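Local coordinates for MdcA (Pseudomonas aeruginosa, PDB 5VIT), which forms the alpha subunit of malonate decarboxylase and probably acts as the transferase that moves the acyl-carrier protein from acetate onto malonate, at residues Gly38-Leu43 / Leu70-Pro75; Val53-Asn58 / Pro91-Leu96; Ile101-Asp106 / Leu125-Ala130; Pro112-Ile117 / Arg373-Gly378. One frame throughout, in Å; residues are numbered along the deposited sequence.

Three contacts lie in the region of the parallel sheet, and the fourth ties its helix 114-122 to a distant loop. Interactions 1 and 2 are buried and mainly apolar: the first packs helix 39-46 on the turn after helix 64-70, the second sets helix 91-98 against the end of strand 52-55 and adds one bridging water. They meet where Leu70 touches Leu96. Interaction 3 is partly buried and held by backbone hydrogen bonds between two strands of the same sheet, with charged groups on one face. Interaction 4, also partly buried, holds the helix connecting those strands through one backbone hydrogen bond, two waters and an arginine packed on a leucine; Ile128 packs on both Ile117 and Leu376.

Interaction 1: Gly38-Leu43 / Leu70-Pro75; sequences GLVAAL and LARVDP
Val40 and Leu43, one turn apart on helix 39-46, make an apolar helix-to-turn contact with Leu70, Arg72 and Val73, where the chain leaves helix 64-70 through a type I turn from Leu70 to Val73. Val40 points at this turn. Its CG1, anti to the backbone N (chi1 175°), reaches Arg72 O at 3.6 Å and also meets Val73 CG2 at 4.2 Å, the two valines sliding past each other in opposite directions. Its other methyl, CG2, lies in the plane of the Arg72 guanidinium at its edge, 3.7 Å from NH1, and the two side chains cross at about a right angle. Deeper in, Leu43 CD1 presses on the backbone of Leu70, 3.6 Å from its N, while Leu43 CB approaches Val73 CG2 at 4.3 Å. Leu39, on the same helix, packs on Phe65 and Leu66 of helix 64-70, and Glu44 OE1 accepts the backbone N-H of Asp74. With van der Waals packing alone between the segments, the fit depends on the shapes of two branched side chains against a turn, and the arginine contributes a guanidinium edge beside a methyl, not a charge pair.

Interaction 2: Val53-Asn58 / Pro91-Leu96; sequences VVLEGN and PEHLDL
Leu55 and His93 approach each other obliquely, the leucine from the last residue of strand 52-55 and the imidazole from helix 91-98. Leu55 points at the helix, and its CG is anti to the backbone N (chi1 170°); of its methyls, CD2 lies 4.0 Å from His93 CD2. The same CD2 is 4.3 Å from Leu96 CD1, one turn further along the helix, so one methyl touches both the ring and Leu96. The histidine comes differently: its CB leaves the helix at the side of the contact, and the ring then swings inward, with CE1 4.1 Å from Gly57 CA. A CB at Gly57 would be tight against CE1, so the bare backbone helps the ring lie close. At the edge of the imidazole, in its plane, a water lies 2.7 Å from His93 NE2. It donates to Glu56 O at 3.1 Å and so spans a gap of 4.5 Å between NE2 and that carbonyl oxygen. The Glu56 side chain turns away from the helix, where OE2 accepts from Thr172 and, from above the carboxylate plane, from Asn58 ND2. Met83 and Met85 of the neighbouring strand 81-85 pack on Leu96 and His93, respectively. In this strand-to-helix contact all touching residues are buried, and the water gives both a ring nitrogen and a backbone carbonyl a polar partner.

Interaction 3: Ile101-Asp106 / Leu125-Ala130; sequences IARKLD and LLEIGA
The Arg103 guanidinium has Glu127 OE1 at its edge, near its plane, yet the two flat groups are turned 46° apart and NH1 stays 4.3 Å from OE1, beyond a salt bridge. The closer touch is made by the arginine's aliphatic part, whose CD lies 3.6 Å from Glu127 OE2. A bend at chi3, nearly eclipsed at -15°, places NE, which makes a salt bridge with Asp80, just before strand 81-85. Lys104 CG comes to the same side of the carboxylate, 3.5 Å from Glu127 OE1. A second flat group, the Asp106 carboxylate, is held from both neighbouring strands: Ala130 N of strand 127-131 donates to OD2 at 2.6 Å, nearly along the C-O axis, and His82 of strand 81-85 bonds OD1. Gly129, bearing no side chain, lets OD2 come to 3.1 Å from its CA.

The backbones pair as in a parallel beta-alpha-beta unit, strand 102-107 and strand 127-131 joined through helix 114-122. Glu127 N donates to Arg103 O at 2.8 Å (168°), Leu105 N to Glu127 O, and Gly129 N to Leu105 O, the last from above the carbonyl plane. CA-H groups of Leu126 and Ile128 also lean on the Arg103 and Leu105 carbonyl oxygens. Lys104 and Glu127 share the charged face. On the face of Leu105 and Ile128, Leu126 CD1 packs on Leu105 CD2 at 3.7 Å; there Phe97 of helix 91-98 covers Leu105 and Leu126, and Leu120 and Leu121 of helix 114-122 reach Leu126 and Ile128, respectively.

Interaction 4: Pro112-Ile117 / Arg373-Gly378; sequences PQSLRI and RGRLAG
The first turn of helix 114-122, the connecting helix of a beta-alpha-beta unit, meets a loop from far along the chain, with Ser114, Leu115 and Ile117 touching Gly374, Arg375, Leu376 and Ala377. Leu115 CD1 sits over the centre of one face of the Arg375 guanidinium, 3.6 Å above its plane, and 3.5 Å from Arg375 CG, so one methyl covers both the flat group and the root of the chain. Arg375 is extended from CG to NE, and the guanidinium beyond lies with one face against the leucine, while its CB and CG pass beside Ser114 OG, CG at 3.8 Å. A water in the guanidinium plane, at its edge, accepts from Arg375 NE at 3.0 Å and lies 2.7 Å from Ser114 OG, tying serine to arginine without a direct bond.

The loop bends in an inverse gamma turn centred on Leu376, closed by a weak bond from Ala377 N to Arg375 O. At this turn Leu376 N donates to Ser114 O at 3.3 Å (140°), from 48° above the carbonyl plane. A second water donates to Leu115 O at 2.8 Å and to Gly374 O, the latter at a short and therefore less certain distance. On the buried side, Ile117 points at the loop and its CG2 meets Leu376 CB at 4.2 Å. Both side chains also pack on Ile128 of strand 127-131, and Ser110 OG, in the loop before the helix, hydrogen-bonds Leu376 O.

Interaction 1: Gly38-Leu43 / Leu70-Pro75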
# COMPACT_ATOMS: atom_id res chain seq x y z
N GLY A 38 -41.35 -47.11 10.44
CA GLY A 38 -40.47 -48.16 9.97
C GLY A 38 -39.32 -47.68 9.10
O GLY A 38 -38.77 -48.46 8.32
N LEU A 39 -38.94 -46.40 9.24
CA LEU A 39 -37.88 -45.84 8.39
C LEU A 39 -36.56 -46.56 8.63
O LEU A 39 -35.84 -46.87 7.69
CB LEU A 39 -37.72 -44.33 8.64
CG LEU A 39 -36.66 -43.63 7.77
CD1 LEU A 39 -37.05 -43.67 6.29
CD2 LEU A 39 -36.44 -42.19 8.21
N VAL A 40 -36.25 -46.83 9.90
CA VAL A 40 -35.02 -47.53 10.24
C VAL A 40 -34.97 -48.92 9.61
O VAL A 40 -33.93 -49.37 9.13
CB VAL A 40 -34.84 -47.64 11.77
CG1 VAL A 40 -33.62 -48.46 12.11
CG2 VAL A 40 -34.73 -46.25 12.38
N ALA A 41 -36.12 -49.59 9.59
CA ALA A 41 -36.23 -50.88 8.93
C ALA A 41 -36.07 -50.71 7.43
O ALA A 41 -35.41 -51.52 6.78
CB ALA A 41 -37.57 -51.53 9.26
N ALA A 42 -36.67 -49.66 6.89
CA ALA A 42 -36.57 -49.37 5.47
C ALA A 42 -35.11 -49.12 5.08
O ALA A 42 -34.66 -49.60 4.05
CB ALA A 42 -37.43 -48.17 5.11
N LEU A 43 -34.38 -48.38 5.91
CA LEU A 43 -33.00 -48.03 5.59
C LEU A 43 -32.09 -49.26 5.58
O LEU A 43 -31.15 -49.33 4.80
CB LEU A 43 -32.47 -47.00 6.58
CG LEU A 43 -33.08 -45.60 6.61
CD1 LEU A 43 -32.34 -44.75 7.62
CD2 LEU A 43 -33.04 -44.94 5.25
N LEU A 70 -30.51 -43.09 10.27
CA LEU A 70 -29.41 -43.92 9.80
C LEU A 70 -28.51 -44.32 10.98
O LEU A 70 -27.99 -45.44 11.02
CB LEU A 70 -28.58 -43.20 8.72
CG LEU A 70 -27.43 -43.93 8.01
CD1 LEU A 70 -27.94 -45.18 7.33
CD2 LEU A 70 -26.74 -43.03 6.97
N ALA A 71 -28.34 -43.41 11.93
CA ALA A 71 -27.47 -43.67 13.07
C ALA A 71 -28.07 -44.69 14.05
O ALA A 71 -27.37 -45.18 14.94
CB ALA A 71 -27.15 -42.37 13.79
N ARG A 72 -29.35 -45.01 13.88
CA ARG A 72 -30.04 -45.97 14.74
C ARG A 72 -30.12 -47.34 14.08
O ARG A 72 -30.93 -48.18 14.44
CB ARG A 72 -31.46 -45.48 15.06
CG ARG A 72 -31.52 -44.14 15.75
CD ARG A 72 -32.96 -43.69 15.98
NE ARG A 72 -33.54 -44.27 17.19
CZ ARG A 72 -34.35 -45.33 17.22
NH1 ARG A 72 -34.71 -45.93 16.10
NH2 ARG A 72 -34.81 -45.77 18.38
N VAL A 73 -29.27 -47.54 13.08
CA VAL A 73 -29.29 -48.76 12.28
C VAL A 73 -28.39 -49.82 12.92
O VAL A 73 -27.41 -49.48 13.59
CB VAL A 73 -28.87 -48.45 10.81
CG1 VAL A 73 -28.31 -49.65 10.12
CG2 VAL A 73 -30.06 -47.89 10.03
N ASP A 74 -28.75 -51.09 12.74
CA ASP A 74 -27.94 -52.21 13.22
C ASP A 74 -26.63 -52.33 12.44
O ASP A 74 -26.64 -52.73 11.28
CB ASP A 74 -28.76 -53.51 13.13
CG ASP A 74 -27.99 -54.74 13.64
OD1 ASP A 74 -27.05 -54.58 14.45
OD2 ASP A 74 -28.35 -55.87 13.25
N PRO A 75 -25.50 -52.01 13.09
CA PRO A 75 -24.19 -52.03 12.42
C PRO A 75 -23.80 -53.41 11.92
O PRO A 75 -22.82 -53.54 11.19
CB PRO A 75 -23.21 -51.56 13.52
CG PRO A 75 -24.06 -50.88 14.54
CD PRO A 75 -25.38 -51.61 14.51

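Interaction 2: Val53-Asn58 / Pro91-Leu96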
# COMPACT_ATOMS: atom_id res chain seq x y z
N VAL A 53 -23.19 -43.71 -0.09
CA VAL A 53 -24.42 -43.05 0.33
C VAL A 53 -24.25 -41.54 0.41
O VAL A 53 -23.46 -41.04 1.20
CB VAL A 53 -24.92 -43.56 1.70
CG1 VAL A 53 -26.18 -42.83 2.11
CG2 VAL A 53 -25.13 -45.07 1.68
N VAL A 54 -24.99 -40.84 -0.44
CA VAL A 54 -25.03 -39.40 -0.39
C VAL A 54 -26.03 -39.00 0.70
O VAL A 54 -27.15 -39.50 0.72
CB VAL A 54 -25.43 -38.82 -1.75
CG1 VAL A 54 -25.82 -37.38 -1.62
CG2 VAL A 54 -24.27 -38.98 -2.73
N LEU A 55 -25.60 -38.14 1.61
CA LEU A 55 -26.40 -37.75 2.78
C LEU A 55 -26.35 -36.25 2.99
O LEU A 55 -25.27 -35.68 3.21
CB LEU A 55 -25.91 -38.47 4.05
CG LEU A 55 -26.50 -37.97 5.38
CD1 LEU A 55 -28.06 -37.95 5.35
CD2 LEU A 55 -25.96 -38.79 6.55
N GLU A 56 -27.50 -35.61 2.95
CA GLU A 56 -27.51 -34.16 2.95
C GLU A 56 -27.15 -33.62 4.30
O GLU A 56 -27.95 -33.58 5.25
CB GLU A 56 -28.83 -33.60 2.46
CG GLU A 56 -28.79 -33.45 0.95
CD GLU A 56 -29.99 -32.77 0.38
OE1 GLU A 56 -30.99 -32.56 1.12
OE2 GLU A 56 -29.95 -32.44 -0.82
N GLY A 57 -25.85 -33.37 4.36
CA GLY A 57 -25.26 -32.25 5.02
C GLY A 57 -24.93 -31.38 3.82
O GLY A 57 -23.90 -31.55 3.14
N ASN A 58 -25.87 -30.50 3.50
CA ASN A 58 -25.58 -29.36 2.66
C ASN A 58 -25.05 -28.28 3.60
O ASN A 58 -24.97 -28.51 4.80
CB ASN A 58 -26.83 -28.94 1.89
CG ASN A 58 -27.30 -30.03 0.93
OD1 ASN A 58 -26.58 -31.01 0.73
ND2 ASN A 58 -28.48 -29.88 0.35
N PRO A 91 -23.62 -33.99 14.59
CA PRO A 91 -23.10 -35.09 15.43
C PRO A 91 -23.41 -36.51 14.91
O PRO A 91 -22.52 -37.36 14.99
CB PRO A 91 -23.77 -34.84 16.80
CG PRO A 91 -24.76 -33.70 16.59
CD PRO A 91 -24.25 -32.93 15.41
N GLU A 92 -24.61 -36.75 14.39
CA GLU A 92 -24.98 -38.07 13.88
C GLU A 92 -24.13 -38.47 12.67
O GLU A 92 -24.01 -39.66 12.35
CB GLU A 92 -26.45 -38.15 13.45
CG GLU A 92 -27.36 -37.18 14.12
CD GLU A 92 -27.33 -35.84 13.45
OE1 GLU A 92 -27.88 -35.70 12.33
OE2 GLU A 92 -26.75 -34.92 14.05
N HIS A 93 -23.60 -37.47 11.97
CA HIS A 93 -22.81 -37.71 10.78
C HIS A 93 -21.57 -38.51 11.15
O HIS A 93 -21.25 -39.53 10.53
CB HIS A 93 -22.44 -36.38 10.11
CG HIS A 93 -23.61 -35.62 9.57
ND1 HIS A 93 -23.54 -34.29 9.24
CD2 HIS A 93 -24.88 -36.02 9.30
CE1 HIS A 93 -24.72 -33.89 8.77
NE2 HIS A 93 -25.55 -34.92 8.81
N LEU A 94 -20.87 -38.06 12.19
CA LEU A 94 -19.67 -38.75 12.62
C LEU A 94 -20.00 -39.90 13.58
O LEU A 94 -19.19 -40.81 13.74
CB LEU A 94 -18.69 -37.78 13.25
CG LEU A 94 -18.20 -36.69 12.29
CD1 LEU A 94 -17.05 -35.96 12.92
CD2 LEU A 94 -17.81 -37.27 10.94
N ASP A 95 -21.17 -39.86 14.20
CA ASP A 95 -21.65 -41.01 14.96
C ASP A 95 -21.59 -42.29 14.11
O ASP A 95 -21.16 -43.34 14.59
CB ASP A 95 -23.08 -40.77 15.48
CG ASP A 95 -23.12 -39.82 16.67
OD1 ASP A 95 -22.10 -39.69 17.38
OD2 ASP A 95 -24.18 -39.18 16.90
N LEU A 96 -21.98 -42.17 12.84
CA LEU A 96 -21.96 -43.28 11.89
C LEU A 96 -20.63 -44.03 11.87
O LEU A 96 -20.59 -45.25 11.69
CB LEU A 96 -22.27 -42.78 10.47
CG LEU A 96 -23.65 -42.17 10.20
CD1 LEU A 96 -23.75 -41.71 8.75
CD2 LEU A 96 -24.75 -43.14 10.53
O HOH W 1 -28.12 -34.49 8.18

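Interaction 3: Ile101-Asp106 / Leu125-Ala130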
# COMPACT_ATOMS: atom_id res chain seq x y z
N ILE A 101 -20.97 -48.00 11.49
CA ILE A 101 -21.89 -48.06 10.36
C ILE A 101 -21.21 -47.59 9.07
O ILE A 101 -21.44 -48.13 7.98
CB ILE A 101 -23.14 -47.19 10.63
CG1 ILE A 101 -23.72 -47.55 12.01
CG2 ILE A 101 -24.16 -47.33 9.49
CD1 ILE A 101 -24.96 -46.76 12.41
N ALA A 102 -20.36 -46.57 9.21
CA ALA A 102 -19.65 -45.98 8.09
C ALA A 102 -18.14 -46.16 8.26
O ALA A 102 -17.64 -46.24 9.39
CB ALA A 102 -20.00 -44.48 7.95
N ARG A 103 -17.43 -46.23 7.15
CA ARG A 103 -15.97 -46.37 7.18
C ARG A 103 -15.28 -45.25 6.39
O ARG A 103 -14.33 -44.63 6.87
CB ARG A 103 -15.55 -47.73 6.62
CG ARG A 103 -14.07 -48.00 6.80
CD ARG A 103 -13.55 -49.11 5.88
NE ARG A 103 -14.58 -49.94 5.23
CZ ARG A 103 -14.75 -50.02 3.92
NH1 ARG A 103 -13.96 -49.33 3.10
NH2 ARG A 103 -15.71 -50.79 3.41
N LYS A 104 -15.76 -45.01 5.17
CA LYS A 104 -15.12 -44.02 4.31
C LYS A 104 -15.95 -42.77 4.11
O LYS A 104 -17.20 -42.80 4.09
CB LYS A 104 -14.77 -44.62 2.95
CG LYS A 104 -13.44 -45.36 2.96
CD LYS A 104 -13.03 -45.81 1.57
CE LYS A 104 -12.59 -44.62 0.69
NZ LYS A 104 -11.68 -43.64 1.37
N LEU A 105 -15.24 -41.67 3.94
CA LEU A 105 -15.84 -40.35 3.83
C LEU A 105 -15.18 -39.52 2.73
O LEU A 105 -13.98 -39.29 2.76
CB LEU A 105 -15.73 -39.61 5.16
CG LEU A 105 -16.22 -38.15 5.22
CD1 LEU A 105 -17.73 -38.05 4.98
CD2 LEU A 105 -15.81 -37.48 6.54
N ASP A 106 -15.98 -39.09 1.76
CA ASP A 106 -15.57 -38.00 0.88
C ASP A 106 -16.46 -36.80 1.16
O ASP A 106 -17.67 -36.92 1.23
CB ASP A 106 -15.62 -38.41 -0.59
CG ASP A 106 -14.47 -39.31 -0.98
OD1 ASP A 106 -14.71 -40.52 -1.21
OD2 ASP A 106 -13.31 -38.82 -0.99
N LEU A 125 -11.36 -45.24 12.71
CA LEU A 125 -12.81 -45.37 12.56
C LEU A 125 -13.33 -44.65 11.31
O LEU A 125 -14.46 -44.88 10.86
CB LEU A 125 -13.53 -44.85 13.81
CG LEU A 125 -13.36 -45.63 15.13
CD1 LEU A 125 -14.20 -45.00 16.24
CD2 LEU A 125 -13.75 -47.08 14.95
N LEU A 126 -12.51 -43.77 10.76
CA LEU A 126 -12.88 -43.03 9.57
C LEU A 126 -11.69 -42.93 8.61
O LEU A 126 -10.58 -42.59 9.02
CB LEU A 126 -13.39 -41.64 9.96
CG LEU A 126 -13.74 -40.60 8.89
CD1 LEU A 126 -14.84 -39.69 9.38
CD2 LEU A 126 -12.51 -39.77 8.49
N GLU A 127 -11.93 -43.23 7.33
CA GLU A 127 -10.93 -43.01 6.29
C GLU A 127 -11.37 -41.89 5.32
O GLU A 127 -12.49 -41.91 4.79
CB GLU A 127 -10.66 -44.29 5.51
CG GLU A 127 -10.05 -45.41 6.34
CD GLU A 127 -10.36 -46.78 5.77
OE1 GLU A 127 -10.72 -46.86 4.57
OE2 GLU A 127 -10.25 -47.78 6.51
N ILE A 128 -10.50 -40.92 5.10
CA ILE A 128 -10.79 -39.85 4.16
C ILE A 128 -10.34 -40.20 2.75
O ILE A 128 -9.15 -40.41 2.52
CB ILE A 128 -10.10 -38.54 4.57
CG1 ILE A 128 -10.66 -38.05 5.90
CG2 ILE A 128 -10.30 -37.47 3.50
CD1 ILE A 128 -10.25 -36.65 6.23
N GLY A 129 -11.29 -40.28 1.82
CA GLY A 129 -10.95 -40.36 0.40
C GLY A 129 -10.22 -39.08 0.02
O GLY A 129 -8.99 -39.07 -0.15
N ALA A 130 -10.97 -37.98 -0.09
CA ALA A 130 -10.35 -36.67 -0.23
C ALA A 130 -11.23 -35.53 0.30
O ALA A 130 -12.45 -35.67 0.39
CB ALA A 130 -9.99 -36.41 -1.70

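Interaction 4: Pro112-Ile117 / Arg373-Gly378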
# COMPACT_ATOMS: atom_id res chain seq x y z
N PRO A 112 -17.43 -27.36 12.81
CA PRO A 112 -17.22 -27.73 14.22
C PRO A 112 -16.51 -29.09 14.38
O PRO A 112 -15.51 -29.19 15.12
CB PRO A 112 -18.65 -27.77 14.79
CG PRO A 112 -19.54 -28.02 13.59
CD PRO A 112 -18.86 -27.32 12.45
N GLN A 113 -17.00 -30.10 13.67
CA GLN A 113 -16.48 -31.46 13.76
C GLN A 113 -15.03 -31.63 13.29
O GLN A 113 -14.57 -32.76 13.14
CB GLN A 113 -17.37 -32.40 12.93
CG GLN A 113 -18.89 -32.37 13.19
CD GLN A 113 -19.29 -33.08 14.48
OE1 GLN A 113 -20.41 -32.89 14.98
NE2 GLN A 113 -18.35 -33.83 15.08
N SER A 114 -14.32 -30.52 13.06
CA SER A 114 -12.95 -30.55 12.54
C SER A 114 -12.02 -31.40 13.43
O SER A 114 -11.23 -32.22 12.93
CB SER A 114 -12.39 -29.12 12.39
OG SER A 114 -12.31 -28.46 13.65
N LEU A 115 -12.14 -31.20 14.74
CA LEU A 115 -11.39 -32.01 15.70
C LEU A 115 -11.83 -33.47 15.68
O LEU A 115 -10.99 -34.38 15.65
CB LEU A 115 -11.56 -31.43 17.11
CG LEU A 115 -10.35 -31.54 18.04
CD1 LEU A 115 -9.13 -30.83 17.44
CD2 LEU A 115 -10.69 -30.96 19.41
N ARG A 116 -13.14 -33.71 15.68
CA ARG A 116 -13.65 -35.07 15.75
C ARG A 116 -13.24 -35.93 14.55
O ARG A 116 -12.91 -37.11 14.71
CB ARG A 116 -15.18 -35.05 15.90
CG ARG A 116 -15.75 -36.42 16.22
CD ARG A 116 -17.10 -36.34 16.89
NE ARG A 116 -17.64 -37.67 17.13
CZ ARG A 116 -18.92 -37.99 17.01
NH1 ARG A 116 -19.81 -37.07 16.65
NH2 ARG A 116 -19.33 -39.24 17.25
N ILE A 117 -13.23 -35.34 13.35
CA ILE A 117 -12.85 -36.06 12.14
C ILE A 117 -11.39 -36.51 12.25
O ILE A 117 -11.08 -37.67 11.95
CB ILE A 117 -13.05 -35.21 10.88
CG1 ILE A 117 -14.54 -35.21 10.49
CG2 ILE A 117 -12.23 -35.75 9.73
CD1 ILE A 117 -14.91 -34.25 9.39
N ARG A 373 -3.41 -27.99 12.95
CA ARG A 373 -3.05 -29.24 13.63
C ARG A 373 -4.23 -29.92 14.33
O ARG A 373 -4.97 -29.29 15.10
CB ARG A 373 -1.91 -29.01 14.63
CG ARG A 373 -1.45 -30.29 15.32
CD ARG A 373 -0.38 -30.06 16.39
NE ARG A 373 0.00 -31.31 17.04
CZ ARG A 373 -0.61 -31.83 18.10
NH1 ARG A 373 -1.63 -31.21 18.66
NH2 ARG A 373 -0.18 -32.98 18.62
N GLY A 374 -4.43 -31.20 14.02
CA GLY A 374 -5.52 -31.98 14.59
C GLY A 374 -6.88 -31.64 14.02
O GLY A 374 -7.86 -32.34 14.28
N ARG A 375 -6.96 -30.56 13.24
CA ARG A 375 -8.24 -30.05 12.76
C ARG A 375 -8.35 -30.10 11.24
O ARG A 375 -7.87 -29.19 10.53
CB ARG A 375 -8.46 -28.62 13.27
CG ARG A 375 -8.67 -28.54 14.77
CD ARG A 375 -8.92 -27.13 15.26
NE ARG A 375 -9.48 -27.12 16.61
CZ ARG A 375 -8.77 -27.29 17.72
NH1 ARG A 375 -7.45 -27.48 17.67
NH2 ARG A 375 -9.37 -27.29 18.90
N LEU A 376 -9.00 -31.16 10.75
CA LEU A 376 -9.21 -31.34 9.33
C LEU A 376 -10.45 -30.59 8.89
O LEU A 376 -11.53 -31.17 8.69
CB LEU A 376 -9.34 -32.82 8.98
CG LEU A 376 -8.01 -33.58 8.98
CD1 LEU A 376 -7.48 -33.79 10.39
CD2 LEU A 376 -8.15 -34.89 8.26
N ALA A 377 -10.30 -29.28 8.74
CA ALA A 377 -11.36 -28.45 8.22
C ALA A 377 -11.47 -28.66 6.70
O ALA A 377 -10.46 -28.83 6.01
CB ALA A 377 -11.10 -26.98 8.54
N GLY A 378 -12.69 -28.68 6.20
CA GLY A 378 -12.90 -28.80 4.77
C GLY A 378 -12.69 -27.48 4.07
O GLY A 378 -12.73 -26.41 4.69
O HOH W 2 -12.39 -27.31 16.12
O HOH W 3 -8.17 -34.24 15.84